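Local coordinates for protein metallopeptidase containing co-catalytic metalloactive site (Shewanella denitrificans OS217, PDB 3B2Y) that probably acts as a zinc-dependent metallocarboxypeptidase of the M14 family, hydrolysing its substrate at a metal centre that holds nickel in this crystal, at residues 179-193 and 220-232. Residues are numbered along the deposited sequence; the frame is centred on the assembly and turned at random.
Sequences YVYSFEPTQTPGRFS and GVIFNHFDTSFEA
F223 lays one face of its ring against P189, whose CG stands 3.9 Å from the ring centroid in a CH-pi contact. F223 CG lies opposite its own backbone N (chi1 -172°), which turns the ring toward the 184-189 loop, whose T186 and Q187 carbonyl oxygens meet the ring edge, as does the hydroxyl of S182 in the adjoining strand; S182 OG comes within 3.0 Å of F223 CD1. With an alanine here, the P189 ring is likely to lose the aromatic face it rests on and the 184-189 loop to become freer to move. Beside the edge of this ring, E184 OE2 gathers G190 N, S193 N and S193 OG, the last at 2.6 Å on its anti lone pair, tying the loop to the start of helix 191-201.

Strand 221-223 runs parallel to 179-183 at the border of the mixed sheet, joined by four backbone hydrogen bonds that end with N224 N to S182 O (2.7 Å, 177°). N224 continues the pairing with its side chain: ND2 gives a hydrogen bond to E184 O, 3.1 Å long and in the amide plane, while OD1 takes only a weak one from E184 N. On the face carrying Y181 and I222, I222 CD1 sits over the Y181 ring and also touches Y179 CD2 at 3.4 Å. Further along, F183 turns its edge to the face of F226 in a T-shaped pair, planes at 72°.

Y181 also touches E246, the predicted proton donor/acceptor, which is consistent with apolar packing bordering the probable active site.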
ATOM      1  N   TYR A 179      -7.800  -0.436 -11.256  1.00 25.38           N
ATOM      2  CA  TYR A 179      -7.172  -1.664 -11.713  1.00 28.72           C
ATOM      3  C   TYR A 179      -6.242  -2.151 -10.628  1.00 26.37           C
ATOM      4  O   TYR A 179      -6.093  -1.485  -9.620  1.00 32.13           O
ATOM      5  CB  TYR A 179      -6.460  -1.492 -13.081  1.00 26.86           C
ATOM      6  CG  TYR A 179      -5.370  -0.467 -13.094  1.00 33.94           C
ATOM      7  CD1 TYR A 179      -5.657   0.889 -13.223  1.00 39.06           C
ATOM      8  CD2 TYR A 179      -4.034  -0.849 -12.990  1.00 29.83           C
ATOM      9  CE1 TYR A 179      -4.647   1.845 -13.239  1.00 33.57           C
ATOM     10  CE2 TYR A 179      -3.011   0.098 -13.043  1.00 39.58           C
ATOM     11  CZ  TYR A 179      -3.322   1.446 -13.153  1.00 33.09           C
ATOM     12  OH  TYR A 179      -2.302   2.376 -13.164  1.00 40.74           O
ATOM     13  N   VAL A 180      -5.710  -3.347 -10.841  1.00 29.77           N
ATOM     14  CA  VAL A 180      -4.847  -3.988  -9.898  1.00 26.00           C
ATOM     15  C   VAL A 180      -3.679  -4.671 -10.628  1.00 29.84           C
ATOM     16  O   VAL A 180      -3.870  -5.350 -11.641  1.00 28.35           O
ATOM     17  CB  VAL A 180      -5.604  -5.029  -9.060  1.00 30.12           C
ATOM     18  CG1 VAL A 180      -6.166  -6.207  -9.942  1.00 25.79           C
ATOM     19  CG2 VAL A 180      -4.659  -5.575  -8.041  1.00 39.44           C
ATOM     20  N   TYR A 181      -2.468  -4.482 -10.128  1.00 25.87           N
ATOM     21  CA  TYR A 181      -1.349  -5.327 -10.542  1.00 29.11           C
ATOM     22  C   TYR A 181      -1.348  -6.580  -9.686  1.00 32.25           C
ATOM     23  O   TYR A 181      -1.519  -6.487  -8.491  1.00 27.85           O
ATOM     24  CB  TYR A 181      -0.029  -4.631 -10.249  1.00 28.77           C
ATOM     25  CG  TYR A 181       0.272  -3.408 -11.045  1.00 33.27           C
ATOM     26  CD1 TYR A 181      -0.154  -2.149 -10.630  1.00 36.03           C
ATOM     27  CD2 TYR A 181       1.036  -3.497 -12.182  1.00 34.21           C
ATOM     28  CE1 TYR A 181       0.161  -1.035 -11.345  1.00 40.77           C
ATOM     29  CE2 TYR A 181       1.378  -2.391 -12.896  1.00 40.15           C
ATOM     30  CZ  TYR A 181       0.944  -1.163 -12.494  1.00 34.69           C
ATOM     31  OH  TYR A 181       1.288  -0.061 -13.270  1.00 45.96           O
ATOM     32  N   SER A 182      -1.087  -7.742 -10.241  1.00 29.22           N
ATOM     33  CA  SER A 182      -1.034  -8.938  -9.404  1.00 31.36           C
ATOM     34  C   SER A 182       0.103  -9.885  -9.809  1.00 28.13           C
ATOM     35  O   SER A 182       0.526  -9.896 -10.950  1.00 30.47           O
ATOM     36  CB  SER A 182      -2.397  -9.663  -9.424  1.00 31.41           C
ATOM     37  OG  SER A 182      -2.499 -10.507 -10.508  1.00 45.90           O
ATOM     38  N   PHE A 183       0.552 -10.687  -8.847  1.00 25.49           N
ATOM     39  CA  PHE A 183       1.607 -11.706  -9.014  1.00 22.96           C
ATOM     40  C   PHE A 183       1.118 -12.979  -8.306  1.00 26.50           C
ATOM     41  O   PHE A 183       0.799 -12.960  -7.122  1.00 27.78           O
ATOM     42  CB  PHE A 183       2.942 -11.237  -8.412  1.00 33.59           C
ATOM     43  CG  PHE A 183       3.403  -9.846  -8.873  1.00 28.81           C
ATOM     44  CD1 PHE A 183       2.793  -8.685  -8.387  1.00 28.55           C
ATOM     45  CD2 PHE A 183       4.412  -9.715  -9.776  1.00 36.50           C
ATOM     46  CE1 PHE A 183       3.210  -7.435  -8.800  1.00 34.94           C
ATOM     47  CE2 PHE A 183       4.812  -8.481 -10.184  1.00 32.67           C
ATOM     48  CZ  PHE A 183       4.212  -7.344  -9.684  1.00 37.33           C
ATOM     49  N   GLU A 184       1.008 -14.067  -9.063  1.00 27.71           N
ATOM     50  CA  GLU A 184       0.753 -15.404  -8.520  1.00 31.30           C
ATOM     51  C   GLU A 184       1.681 -16.369  -9.231  1.00 31.26           C
ATOM     52  O   GLU A 184       2.042 -16.135 -10.398  1.00 32.07           O
ATOM     53  CB  GLU A 184      -0.703 -15.859  -8.752  1.00 33.84           C
ATOM     54  CG  GLU A 184      -1.745 -14.845  -8.236  1.00 30.11           C
ATOM     55  CD  GLU A 184      -3.164 -15.400  -8.199  1.00 36.44           C
ATOM     56  OE1 GLU A 184      -3.342 -16.608  -7.924  1.00 48.12           O
ATOM     57  OE2 GLU A 184      -4.112 -14.627  -8.454  1.00 41.18           O
ATOM     58  N   PRO A 185       2.033 -17.486  -8.571  1.00 32.40           N
ATOM     59  CA  PRO A 185       2.865 -18.500  -9.227  1.00 33.55           C
ATOM     60  C   PRO A 185       2.022 -19.442 -10.095  1.00 36.50           C
ATOM     61  O   PRO A 185       2.018 -20.645  -9.879  1.00 42.25           O
ATOM     62  CB  PRO A 185       3.490 -19.240  -8.039  1.00 32.85           C
ATOM     63  CG  PRO A 185       2.396 -19.236  -7.014  1.00 35.09           C
ATOM     64  CD  PRO A 185       1.690 -17.881  -7.199  1.00 31.81           C
ATOM     65  N   THR A 186       1.336 -18.875 -11.078  1.00 34.28           N
ATOM     66  CA  THR A 186       0.430 -19.591 -11.956  1.00 37.99           C
ATOM     67  C   THR A 186       0.495 -18.867 -13.296  1.00 37.26           C
ATOM     68  O   THR A 186       0.984 -17.727 -13.355  1.00 36.90           O
ATOM     69  CB  THR A 186      -1.052 -19.604 -11.403  1.00 36.74           C
ATOM     70  OG1 THR A 186      -1.567 -18.272 -11.298  1.00 43.49           O
ATOM     71  CG2 THR A 186      -1.134 -20.275 -10.033  1.00 40.75           C
ATOM     72  N   GLN A 187      -0.010 -19.522 -14.342  1.00 37.36           N
ATOM     73  CA  GLN A 187      -0.084 -18.962 -15.709  1.00 36.24           C
ATOM     74  C   GLN A 187      -1.036 -17.800 -15.813  1.00 36.79           C
ATOM     75  O   GLN A 187      -0.731 -16.775 -16.448  1.00 36.20           O
ATOM     76  CB  GLN A 187      -0.589 -20.028 -16.715  1.00 37.30           C
ATOM     77  CG  GLN A 187       0.323 -21.198 -16.903  1.00 39.40           C
ATOM     78  CD  GLN A 187       1.750 -20.796 -16.737  1.00 50.37           C
ATOM     79  OE1 GLN A 187       2.285 -20.007 -17.524  1.00 45.91           O
ATOM     80  NE2 GLN A 187       2.377 -21.288 -15.668  1.00 65.36           N
ATOM     81  N   THR A 188      -2.192 -17.992 -15.188  1.00 35.30           N
ATOM     82  CA  THR A 188      -3.362 -17.142 -15.342  1.00 38.00           C
ATOM     83  C   THR A 188      -3.738 -16.622 -13.960  1.00 33.76           C
ATOM     84  O   THR A 188      -3.435 -17.272 -12.962  1.00 34.86           O
ATOM     85  CB  THR A 188      -4.532 -17.972 -15.982  1.00 37.96           C
ATOM     86  OG1 THR A 188      -4.353 -18.016 -17.406  1.00 44.78           O
ATOM     87  CG2 THR A 188      -5.925 -17.391 -15.690  1.00 42.10           C
ATOM     88  N   PRO A 189      -4.339 -15.417 -13.877  1.00 33.66           N
ATOM     89  CA  PRO A 189      -4.767 -14.918 -12.575  1.00 32.99           C
ATOM     90  C   PRO A 189      -5.792 -15.846 -11.968  1.00 33.81           C
ATOM     91  O   PRO A 189      -6.631 -16.369 -12.707  1.00 31.17           O
ATOM     92  CB  PRO A 189      -5.429 -13.585 -12.918  1.00 29.80           C
ATOM     93  CG  PRO A 189      -4.850 -13.200 -14.203  1.00 33.50           C
ATOM     94  CD  PRO A 189      -4.606 -14.438 -14.941  1.00 33.24           C
ATOM     95  N   GLY A 190      -5.734 -16.049 -10.651  1.00 32.63           N
ATOM     96  CA  GLY A 190      -6.729 -16.865  -9.953  1.00 30.81           C
ATOM     97  C   GLY A 190      -7.623 -16.062  -9.053  1.00 35.00           C
ATOM     98  O   GLY A 190      -7.727 -14.812  -9.180  1.00 32.54           O
ATOM     99  N   ARG A 191      -8.201 -16.753  -8.062  1.00 35.21           N
ATOM    100  CA  ARG A 191      -9.126 -16.097  -7.114  1.00 33.86           C
ATOM    101  C   ARG A 191      -8.500 -14.934  -6.351  1.00 33.13           C
ATOM    102  O   ARG A 191      -9.186 -13.953  -6.008  1.00 35.93           O
ATOM    103  CB  ARG A 191      -9.806 -17.121  -6.164  1.00 33.55           C
ATOM    104  CG  ARG A 191     -11.200 -17.510  -6.590  1.00 40.91           C
ATOM    105  N   PHE A 192      -7.212 -15.026  -6.024  1.00 32.01           N
ATOM    106  CA  PHE A 192      -6.524 -13.905  -5.342  1.00 30.88           C
ATOM    107  C   PHE A 192      -6.732 -12.606  -6.120  1.00 32.85           C
ATOM    108  O   PHE A 192      -7.235 -11.605  -5.568  1.00 33.25           O
ATOM    109  CB  PHE A 192      -5.024 -14.222  -5.125  1.00 29.95           C
ATOM    110  CG  PHE A 192      -4.226 -13.082  -4.594  1.00 29.05           C
ATOM    111  CD1 PHE A 192      -4.304 -12.713  -3.269  1.00 30.33           C
ATOM    112  CD2 PHE A 192      -3.385 -12.358  -5.427  1.00 31.62           C
ATOM    113  CE1 PHE A 192      -3.563 -11.607  -2.775  1.00 24.88           C
ATOM    114  CE2 PHE A 192      -2.656 -11.301  -4.953  1.00 30.20           C
ATOM    115  CZ  PHE A 192      -2.757 -10.925  -3.584  1.00 24.39           C
ATOM    116  N   SER A 193      -6.314 -12.629  -7.389  1.00 34.91           N
ATOM    117  CA  SER A 193      -6.292 -11.429  -8.270  1.00 36.45           C
ATOM    118  C   SER A 193      -7.726 -10.945  -8.550  1.00 33.90           C
ATOM    119  O   SER A 193      -8.030  -9.758  -8.467  1.00 33.39           O
ATOM    120  CB  SER A 193      -5.612 -11.737  -9.619  1.00 35.95           C
ATOM    121  OG  SER A 193      -4.305 -12.262  -9.468  1.00 35.61           O
ATOM    122  N   GLY A 220      -9.163  -5.332 -15.978  1.00 32.90           N
ATOM    123  CA  GLY A 220      -8.745  -4.628 -14.766  1.00 30.71           C
ATOM    124  C   GLY A 220      -7.561  -5.206 -13.982  1.00 26.92           C
ATOM    125  O   GLY A 220      -7.320  -4.787 -12.883  1.00 29.35           O
ATOM    126  N   VAL A 221      -6.854  -6.176 -14.552  1.00 26.71           N
ATOM    127  CA  VAL A 221      -5.718  -6.835 -13.934  1.00 28.69           C
ATOM    128  C   VAL A 221      -4.510  -6.691 -14.848  1.00 29.20           C
ATOM    129  O   VAL A 221      -4.650  -6.795 -16.079  1.00 29.80           O
ATOM    130  CB  VAL A 221      -6.024  -8.319 -13.674  1.00 31.55           C
ATOM    131  CG1 VAL A 221      -4.788  -9.041 -13.139  1.00 32.91           C
ATOM    132  CG2 VAL A 221      -7.170  -8.424 -12.651  1.00 29.14           C
ATOM    133  N   ILE A 222      -3.365  -6.328 -14.257  1.00 27.97           N
ATOM    134  CA  ILE A 222      -2.056  -6.471 -14.913  1.00 29.72           C
ATOM    135  C   ILE A 222      -1.316  -7.597 -14.189  1.00 31.35           C
ATOM    136  O   ILE A 222      -1.044  -7.485 -12.996  1.00 25.69           O
ATOM    137  CB  ILE A 222      -1.253  -5.155 -14.827  1.00 32.47           C
ATOM    138  CG1 ILE A 222      -1.895  -4.074 -15.697  1.00 30.50           C
ATOM    139  CG2 ILE A 222       0.239  -5.361 -15.205  1.00 31.70           C
ATOM    140  CD1 ILE A 222      -1.875  -2.664 -14.966  1.00 37.22           C
ATOM    141  N   PHE A 223      -0.980  -8.664 -14.907  1.00 27.42           N
ATOM    142  CA  PHE A 223      -0.542  -9.882 -14.242  1.00 30.39           C
ATOM    143  C   PHE A 223       0.949 -10.220 -14.431  1.00 31.39           C
ATOM    144  O   PHE A 223       1.444 -10.334 -15.547  1.00 30.37           O
ATOM    145  CB  PHE A 223      -1.405 -11.030 -14.742  1.00 32.22           C
ATOM    146  CG  PHE A 223      -1.203 -12.310 -14.002  1.00 30.64           C
ATOM    147  CD1 PHE A 223      -1.503 -12.398 -12.669  1.00 34.19           C
ATOM    148  CD2 PHE A 223      -0.765 -13.458 -14.674  1.00 36.57           C
ATOM    149  CE1 PHE A 223      -1.350 -13.592 -11.980  1.00 34.44           C
ATOM    150  CE2 PHE A 223      -0.605 -14.646 -13.983  1.00 38.70           C
ATOM    151  CZ  PHE A 223      -0.895 -14.688 -12.618  1.00 24.55           C
ATOM    152  N   ASN A 224       1.653 -10.385 -13.315  1.00 28.51           N
ATOM    153  CA  ASN A 224       3.023 -10.866 -13.340  1.00 29.99           C
ATOM    154  C   ASN A 224       3.937  -9.996 -14.183  1.00 29.78           C
ATOM    155  O   ASN A 224       4.811 -10.496 -14.874  1.00 30.72           O
ATOM    156  CB  ASN A 224       3.108 -12.329 -13.778  1.00 26.44           C
ATOM    157  CG  ASN A 224       2.853 -13.311 -12.623  1.00 30.88           C
ATOM    158  OD1 ASN A 224       2.825 -12.928 -11.459  1.00 28.30           O
ATOM    159  ND2 ASN A 224       2.707 -14.572 -12.955  1.00 34.69           N
ATOM    160  N   HIS A 225       3.740  -8.690 -14.081  1.00 31.40           N
ATOM    161  CA  HIS A 225       4.610  -7.718 -14.733  1.00 33.32           C
ATOM    162  C   HIS A 225       5.716  -7.311 -13.721  1.00 31.38           C
ATOM    163  O   HIS A 225       5.468  -6.553 -12.831  1.00 32.79           O
ATOM    164  CB  HIS A 225       3.787  -6.489 -15.128  1.00 37.18           C
ATOM    165  CG  HIS A 225       4.610  -5.339 -15.637  1.00 48.69           C
ATOM    166  ND1 HIS A 225       4.982  -5.216 -16.960  1.00 48.77           N
ATOM    167  CD2 HIS A 225       5.129  -4.254 -14.994  1.00 41.12           C
ATOM    168  CE1 HIS A 225       5.691  -4.106 -17.115  1.00 51.91           C
ATOM    169  NE2 HIS A 225       5.804  -3.509 -15.935  1.00 48.33           N
ATOM    170  N   PHE A 226       6.905  -7.844 -13.883  1.00 31.22           N
ATOM    171  CA  PHE A 226       8.012  -7.526 -12.996  1.00 24.97           C
ATOM    172  C   PHE A 226       8.780  -6.278 -13.382  1.00 29.61           C
ATOM    173  O   PHE A 226       9.062  -6.035 -14.509  1.00 30.92           O
ATOM    174  CB  PHE A 226       8.931  -8.700 -12.805  1.00 27.06           C
ATOM    175  CG  PHE A 226       8.320  -9.826 -12.064  1.00 27.69           C
ATOM    176  CD1 PHE A 226       7.464 -10.693 -12.678  1.00 36.42           C
ATOM    177  CD2 PHE A 226       8.604 -10.037 -10.734  1.00 35.41           C
ATOM    178  CE1 PHE A 226       6.897 -11.718 -11.994  1.00 32.33           C
ATOM    179  CE2 PHE A 226       8.037 -11.064 -10.076  1.00 31.65           C
ATOM    180  CZ  PHE A 226       7.188 -11.906 -10.712  1.00 38.97           C
ATOM    181  N   ASP A 227       9.093  -5.478 -12.394  1.00 32.59           N
ATOM    182  CA  ASP A 227       9.862  -4.277 -12.573  1.00 33.32           C
ATOM    183  C   ASP A 227      10.728  -4.134 -11.322  1.00 32.74           C
ATOM    184  O   ASP A 227      11.020  -5.153 -10.668  1.00 34.17           O
ATOM    185  CB  ASP A 227       8.911  -3.114 -12.754  1.00 35.96           C
ATOM    186  CG  ASP A 227       7.986  -2.937 -11.585  1.00 42.22           C
ATOM    187  OD1 ASP A 227       8.056  -3.743 -10.605  1.00 39.37           O
ATOM    188  OD2 ASP A 227       7.204  -1.956 -11.634  1.00 49.48           O
ATOM    189  N   THR A 228      11.139  -2.917 -10.951  1.00 31.86           N
ATOM    190  CA  THR A 228      12.016  -2.777  -9.765  1.00 31.38           C
ATOM    191  C   THR A 228      11.297  -2.225  -8.519  1.00 31.23           C
ATOM    192  O   THR A 228      11.922  -1.642  -7.630  1.00 33.80           O
ATOM    193  CB  THR A 228      13.264  -1.898 -10.023  1.00 33.82           C
ATOM    194  OG1 THR A 228      12.886  -0.518 -10.194  1.00 33.13           O
ATOM    195  CG2 THR A 228      14.048  -2.413 -11.194  1.00 28.25           C
ATOM    196  N   SER A 229      10.008  -2.462  -8.458  1.00 27.86           N
ATOM    197  CA  SER A 229       9.152  -1.989  -7.401  1.00 30.37           C
ATOM    198  C   SER A 229       9.373  -2.838  -6.149  1.00 26.43           C
ATOM    199  O   SER A 229       9.940  -3.955  -6.193  1.00 27.04           O
ATOM    200  CB  SER A 229       7.696  -2.124  -7.828  1.00 30.84           C
ATOM    201  OG  SER A 229       7.362  -3.500  -7.968  1.00 31.05           O
ATOM    202  N   PHE A 230       8.903  -2.313  -5.037  1.00 31.75           N
ATOM    203  CA  PHE A 230       9.001  -2.978  -3.748  1.00 31.40           C
ATOM    204  C   PHE A 230       8.272  -4.333  -3.793  1.00 30.38           C
ATOM    205  O   PHE A 230       8.802  -5.344  -3.409  1.00 33.04           O
ATOM    206  CB  PHE A 230       8.301  -2.082  -2.733  1.00 34.59           C
ATOM    207  CG  PHE A 230       8.264  -2.609  -1.323  1.00 31.43           C
ATOM    208  CD1 PHE A 230       9.408  -2.760  -0.618  1.00 31.79           C
ATOM    209  CD2 PHE A 230       7.040  -2.815  -0.675  1.00 34.76           C
ATOM    210  CE1 PHE A 230       9.384  -3.216   0.740  1.00 33.54           C
ATOM    211  CE2 PHE A 230       6.978  -3.216   0.675  1.00 32.22           C
ATOM    212  CZ  PHE A 230       8.173  -3.411   1.388  1.00 34.49           C
ATOM    213  N   GLU A 231       7.070  -4.320  -4.342  1.00 31.58           N
ATOM    214  CA  GLU A 231       6.239  -5.532  -4.439  1.00 30.72           C
ATOM    215  C   GLU A 231       6.890  -6.598  -5.332  1.00 27.96           C
ATOM    216  O   GLU A 231       6.843  -7.777  -5.010  1.00 28.73           O
ATOM    217  CB  GLU A 231       4.787  -5.156  -4.827  1.00 38.90           C
ATOM    218  CG  GLU A 231       4.622  -4.377  -6.144  1.00 45.84           C
ATOM    219  CD  GLU A 231       4.743  -2.842  -6.036  1.00 48.64           C
ATOM    220  OE1 GLU A 231       5.346  -2.297  -5.084  1.00 40.17           O
ATOM    221  OE2 GLU A 231       4.235  -2.179  -6.963  1.00 59.23           O
ATOM    222  N   ALA A 232       7.460  -6.243  -6.464  1.00 25.53           N
ATOM    223  CA  ALA A 232       8.110  -7.269  -7.309  1.00 28.36           C
ATOM    224  C   ALA A 232       9.322  -7.853  -6.603  1.00 29.21           C
ATOM    225  O   ALA A 232       9.606  -9.059  -6.718  1.00 28.89           O
ATOM    226  CB  ALA A 232       8.501  -6.716  -8.693  1.00 31.03           C
TER
HETATM  227  O   HOH W   1       1.894  -7.524 -12.074  1.00 31.95           O